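Local coordinates for alpha-galacturonidase (Bacillus subtilis, PDB 3FEF), which hydrolyses alpha-1,4-linked galacturonate, releasing alpha-D-galacturonate as an NAD- and manganese-dependent glycoside hydrolase of family 4, at residues 157-162 / 402-407; 120-125 / 150-155; 190-195 / 213-218. One frame throughout, in Å; residues are numbered along the deposited sequence.

Contact 1 (157-162 / 402-407); sequences YKVFPG and AGLTKD
The seam between the Rossmann-type domain and the C-terminal domain of this family 4 glycosidase is bridged here by L404, near the end of helix 383-405, which reaches across to K158 and V159 in the last turn of helix 149-159. The contact lies near the C-terminal ends of both helices and is small: 119 Å² in all, near the surface of the subunit. L404 does its work with the fork of its side chain. A chi1 of -69° sends CG out toward the other helix, and a chi2 of 167° turns the fork to put one methyl to each neighbour. CD2 of L404 meets CG2 of V159 at 3.7 Å, methyl against methyl. CD1 of L404 lies instead along the aliphatic part of K158, 3.7 Å from CE and 4.1 Å from CB, so the lysine serves as a hydrocarbon surface for most of its length. Bends at chi3 (78°) and chi4 turn its end aside, and NZ forms a salt bridge with D401, one turn earlier on the helix that carries L404. K158 thus meets the C-terminal domain twice, by its methylenes on L404 and by NZ on D401. Behind the pair runs helix 112-136, which receives V159 on A127, A130 and R131 and touches L404 through V123. Beyond L404 the chain turns out of its helix in a Schellman motif, with K406 at positive phi. D407 then stands at the N-cap of helix 408-417, its OD1 accepting a hydrogen bond from the backbone N of L410. The turn is closed most firmly by the backbone bond from N of D407 to O of A402, at 2.9 Å.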
loop_
_atom_site.group_PDB
_atom_site.type_symbol
_atom_site.label_atom_id
_atom_site.label_comp_id
_atom_site.label_asym_id
_atom_site.label_seq_id
_atom_site.Cartn_x
_atom_site.Cartn_y
_atom_site.Cartn_z
ATOM N N TYR A 157 -4.197 -20.512 4.868
ATOM C CA TYR A 157 -3.286 -19.445 5.258
ATOM C C TYR A 157 -3.752 -18.698 6.506
ATOM O O TYR A 157 -2.928 -18.229 7.288
ATOM C CB TYR A 157 -3.053 -18.447 4.104
ATOM C CG TYR A 157 -2.051 -18.949 3.091
ATOM C CD1 TYR A 157 -2.464 -19.696 1.994
ATOM C CD2 TYR A 157 -0.695 -18.711 3.249
ATOM C CE1 TYR A 157 -1.558 -20.179 1.066
ATOM C CE2 TYR A 157 0.237 -19.192 2.310
ATOM C CZ TYR A 157 -0.215 -19.925 1.228
ATOM O OH TYR A 157 0.673 -20.419 0.294
ATOM N N LYS A 158 -5.061 -18.573 6.678
ATOM C CA LYS A 158 -5.598 -17.856 7.822
ATOM C C LYS A 158 -5.322 -18.637 9.095
ATOM O O LYS A 158 -5.047 -18.064 10.154
ATOM C CB LYS A 158 -7.101 -17.609 7.673
ATOM C CG LYS A 158 -7.470 -16.567 6.618
ATOM C CD LYS A 158 -8.993 -16.495 6.390
ATOM C CE LYS A 158 -9.699 -15.724 7.499
ATOM N NZ LYS A 158 -9.503 -14.235 7.357
ATOM N N VAL A 159 -5.379 -19.948 8.994
ATOM C CA VAL A 159 -5.231 -20.771 10.179
ATOM C C VAL A 159 -3.765 -21.121 10.434
ATOM O O VAL A 159 -3.343 -21.267 11.583
ATOM C CB VAL A 159 -6.087 -22.043 10.074
ATOM C CG1 VAL A 159 -5.897 -22.919 11.307
ATOM C CG2 VAL A 159 -7.549 -21.655 9.888
ATOM N N PHE A 160 -2.986 -21.231 9.363
ATOM C CA PHE A 160 -1.536 -21.473 9.473
ATOM C C PHE A 160 -0.824 -20.501 8.537
ATOM O O PHE A 160 -0.541 -20.844 7.382
ATOM C CB PHE A 160 -1.254 -22.926 9.088
ATOM C CG PHE A 160 0.211 -23.306 9.079
ATOM C CD1 PHE A 160 1.163 -22.561 9.784
ATOM C CD2 PHE A 160 0.621 -24.441 8.399
ATOM C CE1 PHE A 160 2.500 -22.913 9.769
ATOM C CE2 PHE A 160 1.967 -24.814 8.384
ATOM C CZ PHE A 160 2.913 -24.046 9.078
ATOM N N PRO A 161 -0.567 -19.267 9.017
ATOM C CA PRO A 161 0.010 -18.215 8.156
ATOM C C PRO A 161 1.295 -18.630 7.474
ATOM O O PRO A 161 1.569 -18.178 6.358
ATOM C CB PRO A 161 0.262 -17.046 9.128
ATOM C CG PRO A 161 -0.853 -17.217 10.177
ATOM C CD PRO A 161 -1.016 -18.738 10.322
ATOM N N GLY A 162 2.079 -19.492 8.118
ATOM C CA GLY A 162 3.349 -19.923 7.522
ATOM C C GLY A 162 3.236 -21.104 6.557
ATOM O O GLY A 162 4.239 -21.585 6.020
ATOM N N ALA A 402 -16.524 -15.778 8.220
ATOM C CA ALA A 402 -17.772 -16.274 8.777
ATOM C C ALA A 402 -17.608 -17.710 9.263
ATOM O O ALA A 402 -18.048 -18.063 10.368
ATOM C CB ALA A 402 -18.910 -16.173 7.773
ATOM N N GLY A 403 -16.968 -18.535 8.442
ATOM C CA GLY A 403 -16.738 -19.934 8.802
ATOM C C GLY A 403 -15.898 -20.111 10.049
ATOM O O GLY A 403 -16.272 -20.850 10.933
ATOM N N LEU A 404 -14.762 -19.425 10.132
ATOM C CA LEU A 404 -13.884 -19.543 11.305
ATOM C C LEU A 404 -14.483 -18.998 12.612
ATOM O O LEU A 404 -14.117 -19.442 13.707
ATOM C CB LEU A 404 -12.541 -18.856 11.041
ATOM C CG LEU A 404 -11.663 -19.553 9.996
ATOM C CD1 LEU A 404 -10.527 -18.651 9.583
ATOM C CD2 LEU A 404 -11.148 -20.895 10.523
ATOM N N THR A 405 -15.391 -18.039 12.498
ATOM C CA THR A 405 -15.981 -17.411 13.675
ATOM C C THR A 405 -17.450 -17.786 13.839
ATOM O O THR A 405 -18.130 -17.235 14.679
ATOM C CB THR A 405 -15.844 -15.864 13.638
ATOM O OG1 THR A 405 -16.678 -15.326 12.604
ATOM C CG2 THR A 405 -14.381 -15.442 13.394
ATOM N N LYS A 406 -17.926 -18.726 13.031
ATOM C CA LYS A 406 -19.327 -19.152 13.058
ATOM C C LYS A 406 -20.331 -17.994 13.011
ATOM O O LYS A 406 -21.380 -18.034 13.658
ATOM C CB LYS A 406 -19.588 -20.026 14.282
ATOM C CG LYS A 406 -18.915 -21.387 14.203
ATOM C CD LYS A 406 -18.678 -21.951 15.598
ATOM C CE LYS A 406 -18.459 -23.448 15.530
ATOM N NZ LYS A 406 -19.606 -24.099 14.845
ATOM N N ASP A 407 -20.010 -16.970 12.231
ATOM C CA ASP A 407 -20.850 -15.788 12.132
ATOM C C ASP A 407 -21.755 -15.854 10.903
ATOM O O ASP A 407 -21.403 -15.362 9.837
ATOM C CB ASP A 407 -19.951 -14.560 12.066
ATOM C CG ASP A 407 -20.723 -13.271 11.938
ATOM O OD1 ASP A 407 -21.952 -13.292 11.748
ATOM O OD2 ASP A 407 -20.074 -12.220 12.025
#

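Contact 2 (120-125 / 150-155)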
loop_
_atom_site.group_PDB
_atom_site.type_symbol
_atom_site.label_atom_id
_atom_site.label_comp_id
_atom_site.label_asym_id
_atom_site.label_seq_id
_atom_site.Cartn_x
_atom_site.Cartn_y
_atom_site.Cartn_z
ATOM N N LEU A 120 -18.816 -22.406 3.194
ATOM C CA LEU A 120 -19.106 -22.343 4.609
ATOM C C LEU A 120 -18.835 -23.705 5.268
ATOM O O LEU A 120 -18.172 -23.802 6.282
ATOM C CB LEU A 120 -20.566 -21.985 4.744
ATOM C CG LEU A 120 -20.997 -20.956 5.752
ATOM C CD1 LEU A 120 -19.939 -19.863 5.916
ATOM C CD2 LEU A 120 -22.327 -20.392 5.243
ATOM N N ARG A 121 -19.367 -24.758 4.674
ATOM C CA ARG A 121 -19.158 -26.131 5.134
ATOM C C ARG A 121 -17.672 -26.533 5.115
ATOM O O ARG A 121 -17.194 -27.271 5.970
ATOM C CB ARG A 121 -19.963 -27.047 4.210
ATOM C CG ARG A 121 -20.335 -28.408 4.741
ATOM C CD ARG A 121 -21.609 -28.959 4.036
ATOM N NE ARG A 121 -21.414 -29.234 2.611
ATOM C CZ ARG A 121 -22.146 -28.697 1.637
ATOM N NH1 ARG A 121 -23.139 -27.879 1.932
ATOM N NH2 ARG A 121 -21.907 -28.994 0.368
ATOM N N ALA A 122 -16.932 -26.056 4.128
ATOM C CA ALA A 122 -15.533 -26.487 3.978
ATOM C C ALA A 122 -14.598 -25.812 4.980
ATOM O O ALA A 122 -13.546 -26.349 5.307
ATOM C CB ALA A 122 -15.043 -26.224 2.538
ATOM N N VAL A 123 -14.978 -24.629 5.459
ATOM C CA VAL A 123 -14.097 -23.866 6.319
ATOM C C VAL A 123 -13.560 -24.675 7.505
ATOM O O VAL A 123 -12.351 -24.722 7.727
ATOM C CB VAL A 123 -14.740 -22.526 6.773
ATOM C CG1 VAL A 123 -13.867 -21.829 7.839
ATOM C CG2 VAL A 123 -14.924 -21.605 5.561
ATOM N N PRO A 124 -14.449 -25.292 8.296
ATOM C CA PRO A 124 -13.874 -25.969 9.477
ATOM C C PRO A 124 -13.127 -27.258 9.123
ATOM O O PRO A 124 -12.270 -27.698 9.881
ATOM C CB PRO A 124 -15.091 -26.229 10.390
ATOM C CG PRO A 124 -16.302 -26.109 9.492
ATOM C CD PRO A 124 -15.922 -25.212 8.324
ATOM N N ILE A 125 -13.420 -27.847 7.970
ATOM C CA ILE A 125 -12.631 -28.986 7.501
ATOM C C ILE A 125 -11.188 -28.563 7.190
ATOM O O ILE A 125 -10.237 -29.267 7.517
ATOM C CB ILE A 125 -13.275 -29.651 6.270
ATOM C CG1 ILE A 125 -14.672 -30.170 6.622
ATOM C CG2 ILE A 125 -12.404 -30.794 5.759
ATOM C CD1 ILE A 125 -15.368 -30.899 5.473
ATOM N N SER A 150 -10.779 -20.813 -3.764
ATOM C CA SER A 150 -10.360 -19.578 -3.132
ATOM C C SER A 150 -10.629 -19.547 -1.627
ATOM O O SER A 150 -9.820 -19.047 -0.862
ATOM C CB SER A 150 -11.037 -18.400 -3.825
ATOM O OG SER A 150 -10.745 -18.426 -5.219
ATOM N N VAL A 151 -11.757 -20.088 -1.202
ATOM C CA VAL A 151 -12.066 -20.153 0.210
ATOM C C VAL A 151 -11.211 -21.176 0.950
ATOM O O VAL A 151 -10.621 -20.850 1.966
ATOM C CB VAL A 151 -13.571 -20.461 0.442
ATOM C CG1 VAL A 151 -13.811 -20.840 1.914
ATOM C CG2 VAL A 151 -14.443 -19.234 0.004
ATOM N N CYS A 152 -11.128 -22.405 0.437
ATOM C CA CYS A 152 -10.354 -23.455 1.093
ATOM C C CYS A 152 -8.913 -23.052 1.209
ATOM O O CYS A 152 -8.300 -23.134 2.271
ATOM C CB CYS A 152 -10.415 -24.768 0.295
ATOM S SG CYS A 152 -12.054 -25.458 0.220
ATOM N N THR A 153 -8.345 -22.618 0.098
ATOM C CA THR A 153 -6.950 -22.249 0.134
ATOM C C THR A 153 -6.746 -21.085 1.101
ATOM O O THR A 153 -5.746 -21.029 1.803
ATOM C CB THR A 153 -6.457 -21.913 -1.281
ATOM O OG1 THR A 153 -6.819 -23.002 -2.148
ATOM C CG2 THR A 153 -4.964 -21.747 -1.292
ATOM N N ARG A 154 -7.697 -20.153 1.137
ATOM C CA ARG A 154 -7.527 -18.988 1.982
ATOM C C ARG A 154 -7.564 -19.373 3.449
ATOM O O ARG A 154 -6.890 -18.756 4.262
ATOM C CB ARG A 154 -8.613 -17.957 1.713
ATOM C CG ARG A 154 -8.460 -16.729 2.572
ATOM C CD ARG A 154 -7.267 -15.836 2.163
ATOM N NE ARG A 154 -7.488 -14.533 2.785
ATOM C CZ ARG A 154 -6.784 -14.054 3.800
ATOM N NH1 ARG A 154 -5.747 -14.721 4.279
ATOM N NH2 ARG A 154 -7.107 -12.892 4.321
ATOM N N VAL A 155 -8.348 -20.398 3.775
ATOM C CA VAL A 155 -8.499 -20.855 5.156
ATOM C C VAL A 155 -7.189 -21.458 5.610
ATOM O O VAL A 155 -6.759 -21.234 6.735
ATOM C CB VAL A 155 -9.677 -21.870 5.308
ATOM C CG1 VAL A 155 -9.643 -22.583 6.689
ATOM C CG2 VAL A 155 -11.021 -21.166 5.083
#
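V151 is the first residue of 150-155 to touch helix 112-136: its CG1 methyl comes up to CG2 of V123 at 3.9 Å, the two side chains crossing at about a right angle. On the side of V151 turned to the C-terminal domain, Q396 of helix 383-405 adds to the packing. C152 comes next and reaches the partner helix one residue earlier, where its SG rests 3.9 Å from CB of A122. That sulfur is anti to the cysteine's carbonyl carbon (chi1 -65°), which swings it out from the helix to lie against the small methyl. F126, a turn further along helix 112-136, also packs on C152. T153 and R154 turn elsewhere; R154 forms a salt bridge with E397 of helix 383-405. At V155, one turn after V151, the chain returns to V123 and brings both of its methyls to it. CG2 of V155 lies 4.0 Å from CG2 of V123, while CG1 of V155 packs against V123 O at 3.6 Å. V123 is therefore held between V151 and V155, its CG2 sitting against a methyl of each. The carbonyl of V123 comes just before P124, where helix 112-136 is kinked because the proline nitrogen has no bond to the preceding turn. The five residues that touch are all buried, and the interface is wholly apolar apart from that carbonyl oxygen. The side chain of C152 is about 6 Å from that of N147, which probably binds substrate, as in relatives. The short axes come within 9.1 Å of each other and run in nearly the same direction at -25°, the pairing of consecutive helices, joined through strand 141-144, on one face of a Rossmann-type parallel sheet.

Contact 3 (190-195 / 213-218)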
loop_
_atom_site.group_PDB
_atom_site.type_symbol
_atom_site.label_atom_id
_atom_site.label_comp_id
_atom_site.label_asym_id
_atom_site.label_seq_id
_atom_site.Cartn_x
_atom_site.Cartn_y
_atom_site.Cartn_z
ATOM N N GLU A 190 0.641 -26.720 -37.200
ATOM C CA GLU A 190 0.538 -27.570 -36.018
ATOM C C GLU A 190 1.019 -26.872 -34.753
ATOM O O GLU A 190 1.882 -26.008 -34.791
ATOM C CB GLU A 190 1.373 -28.830 -36.218
ATOM C CG GLU A 190 0.933 -29.643 -37.399
ATOM C CD GLU A 190 -0.470 -30.159 -37.227
ATOM O OE1 GLU A 190 -0.687 -30.994 -36.322
ATOM O OE2 GLU A 190 -1.356 -29.734 -37.994
ATOM N N VAL A 191 0.449 -27.258 -33.625
ATOM C CA VAL A 191 1.007 -26.889 -32.331
ATOM C C VAL A 191 1.217 -28.208 -31.639
ATOM O O VAL A 191 0.273 -28.965 -31.484
ATOM C CB VAL A 191 0.057 -26.012 -31.512
ATOM C CG1 VAL A 191 0.569 -25.877 -30.087
ATOM C CG2 VAL A 191 -0.082 -24.641 -32.156
ATOM N N PRO A 192 2.473 -28.506 -31.257
ATOM C CA PRO A 192 2.840 -29.808 -30.697
ATOM C C PRO A 192 2.319 -30.029 -29.268
ATOM O O PRO A 192 1.983 -31.153 -28.901
ATOM C CB PRO A 192 4.383 -29.781 -30.708
ATOM C CG PRO A 192 4.795 -28.433 -31.274
ATOM C CD PRO A 192 3.595 -27.549 -31.236
ATOM N N ARG A 193 2.249 -28.967 -28.473
ATOM C CA ARG A 193 1.804 -29.082 -27.084
ATOM C C ARG A 193 1.028 -27.848 -26.661
ATOM O O ARG A 193 1.385 -26.725 -27.033
ATOM C CB ARG A 193 3.009 -29.244 -26.158
ATOM C CG ARG A 193 3.541 -30.659 -26.053
ATOM C CD ARG A 193 5.044 -30.657 -25.797
ATOM N NE ARG A 193 5.598 -29.308 -25.662
ATOM C CZ ARG A 193 6.066 -28.789 -24.532
ATOM N NH1 ARG A 193 6.045 -29.492 -23.410
ATOM N NH2 ARG A 193 6.557 -27.558 -24.522
ATOM N N ARG A 194 -0.023 -28.048 -25.868
ATOM C CA ARG A 194 -0.774 -26.912 -25.349
ATOM C C ARG A 194 0.132 -26.021 -24.500
ATOM O O ARG A 194 -0.115 -24.827 -24.373
ATOM C CB ARG A 194 -2.045 -27.345 -24.601
ATOM C CG ARG A 194 -1.816 -28.164 -23.332
ATOM C CD ARG A 194 -2.038 -27.332 -22.077
ATOM N NE ARG A 194 -1.668 -28.071 -20.872
ATOM C CZ ARG A 194 -0.802 -27.641 -19.961
ATOM N NH1 ARG A 194 -0.226 -26.452 -20.089
ATOM N NH2 ARG A 194 -0.536 -28.388 -18.899
ATOM N N GLU A 195 1.201 -26.599 -23.957
ATOM C CA GLU A 195 2.217 -25.815 -23.254
ATOM C C GLU A 195 2.766 -24.685 -24.107
ATOM O O GLU A 195 3.066 -23.621 -23.589
ATOM C CB GLU A 195 3.390 -26.697 -22.819
ATOM C CG GLU A 195 3.071 -27.630 -21.668
ATOM C CD GLU A 195 2.685 -29.052 -22.105
ATOM O OE1 GLU A 195 2.152 -29.256 -23.225
ATOM O OE2 GLU A 195 2.924 -29.972 -21.298
ATOM N N ALA A 213 -1.215 -13.542 -25.016
ATOM C CA ALA A 213 -1.041 -14.915 -25.420
ATOM C C ALA A 213 -0.251 -14.989 -26.720
ATOM O O ALA A 213 -0.380 -14.138 -27.610
ATOM C CB ALA A 213 -2.399 -15.577 -25.586
ATOM N N SER A 214 0.584 -16.000 -26.827
ATOM C CA SER A 214 1.379 -16.145 -28.013
ATOM C C SER A 214 1.673 -17.600 -28.289
ATOM O O SER A 214 1.680 -18.452 -27.362
ATOM C CB SER A 214 2.688 -15.378 -27.870
ATOM O OG SER A 214 3.449 -15.877 -26.780
ATOM N N TYR A 215 1.899 -17.881 -29.568
ATOM C CA TYR A 215 2.512 -19.138 -29.979
ATOM C C TYR A 215 3.793 -18.746 -30.715
ATOM O O TYR A 215 3.736 -18.087 -31.761
ATOM C CB TYR A 215 1.575 -19.956 -30.875
ATOM C CG TYR A 215 2.285 -21.150 -31.464
ATOM C CD1 TYR A 215 2.772 -22.158 -30.639
ATOM C CD2 TYR A 215 2.544 -21.233 -32.830
ATOM C CE1 TYR A 215 3.466 -23.230 -31.154
ATOM C CE2 TYR A 215 3.238 -22.314 -33.368
ATOM C CZ TYR A 215 3.685 -23.308 -32.516
ATOM O OH TYR A 215 4.371 -24.382 -33.009
ATOM N N ARG A 216 4.951 -19.062 -30.142
ATOM C CA ARG A 216 6.207 -18.568 -30.704
ATOM C C ARG A 216 6.118 -17.065 -30.894
ATOM O O ARG A 216 5.815 -16.332 -29.962
ATOM C CB ARG A 216 6.469 -19.201 -32.075
ATOM C CG ARG A 216 6.181 -20.678 -32.087
ATOM C CD ARG A 216 7.413 -21.472 -31.846
ATOM N NE ARG A 216 7.814 -22.135 -33.084
ATOM C CZ ARG A 216 7.850 -23.455 -33.249
ATOM N NH1 ARG A 216 7.538 -24.266 -32.240
ATOM N NH2 ARG A 216 8.216 -23.964 -34.422
ATOM N N HIS A 217 6.360 -16.617 -32.119
ATOM C CA HIS A 217 6.408 -15.191 -32.410
ATOM C C HIS A 217 5.025 -14.560 -32.682
ATOM O O HIS A 217 4.920 -13.363 -32.872
ATOM C CB HIS A 217 7.338 -14.950 -33.593
ATOM C CG HIS A 217 6.909 -15.654 -34.841
ATOM N ND1 HIS A 217 7.105 -17.007 -35.039
ATOM C CD2 HIS A 217 6.297 -15.194 -35.959
ATOM C CE1 HIS A 217 6.624 -17.350 -36.223
ATOM N NE2 HIS A 217 6.127 -16.268 -36.800
ATOM N N ILE A 218 3.970 -15.361 -32.678
ATOM C CA ILE A 218 2.664 -14.880 -33.097
ATOM C C ILE A 218 1.781 -14.440 -31.923
ATOM O O ILE A 218 1.638 -15.156 -30.938
ATOM C CB ILE A 218 1.928 -15.968 -33.916
ATOM C CG1 ILE A 218 2.686 -16.268 -35.211
ATOM C CG2 ILE A 218 0.507 -15.544 -34.214
ATOM C CD1 ILE A 218 2.621 -17.744 -35.636
#
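I218 N donates to Y215 O at 2.9 Å, closing the type II' turn that ends strand 207-215, and the return bond from Y215 N to I218 O makes this a tight hairpin. At the same turn H217 O bonds to R370 NE of a second subunit. Y215, the first residue of the turn, carries the whole contact with 190-195. With CG anti to the backbone N (chi1 171°), its ring extends toward that loop and is sandwiched by two aliphatic groups. CG2 of V191 stands over one face in a CH-pi contact, 3.9 Å from the centroid and only 9° off the normal. Over the opposite face CG of R216 lies 3.5 Å above the plane, and the guanidinium of the same arginine then turns a face to the phenol OH of Y215, which lies 3.3 Å above its plane, toward the rim. At the far end of the ring, CD of P192 is 3.7 Å from OH of Y215. A serine in place of Y215 would probably leave V191 and P192 without their main partner in the hairpin and let the R216 side chain wander. Around the contact, V191 also packs on A180 and V183 of helix 171-187, and Y215 on L220 of helix 220-231. The loop thus wedges between helix 171-187 and the hairpin before feeding strand 197-202.

How the contacts relate
From the N terminus, contact 2 comes first: it closes the short excursion through strand 141-144, pairing two helices of the Rossmann-type domain. Contact 1 opens after that, at the end of the same helix 149-159, and spans some 240 residues before 402-407 comes back from the C-terminal domain. Contact 3 falls within that span, closing a loop over strand 197-202 on the other side of the chain's centre, about 41 Å from contact 1 between centres. Contact 1 joins the two domains, and contact 2, within the first, shares V123 with that junction: CG1 of V123 packs 3.4 Å from N of L404. Contact 3 ties the loop after helix 171-187 to a hairpin bordering another subunit.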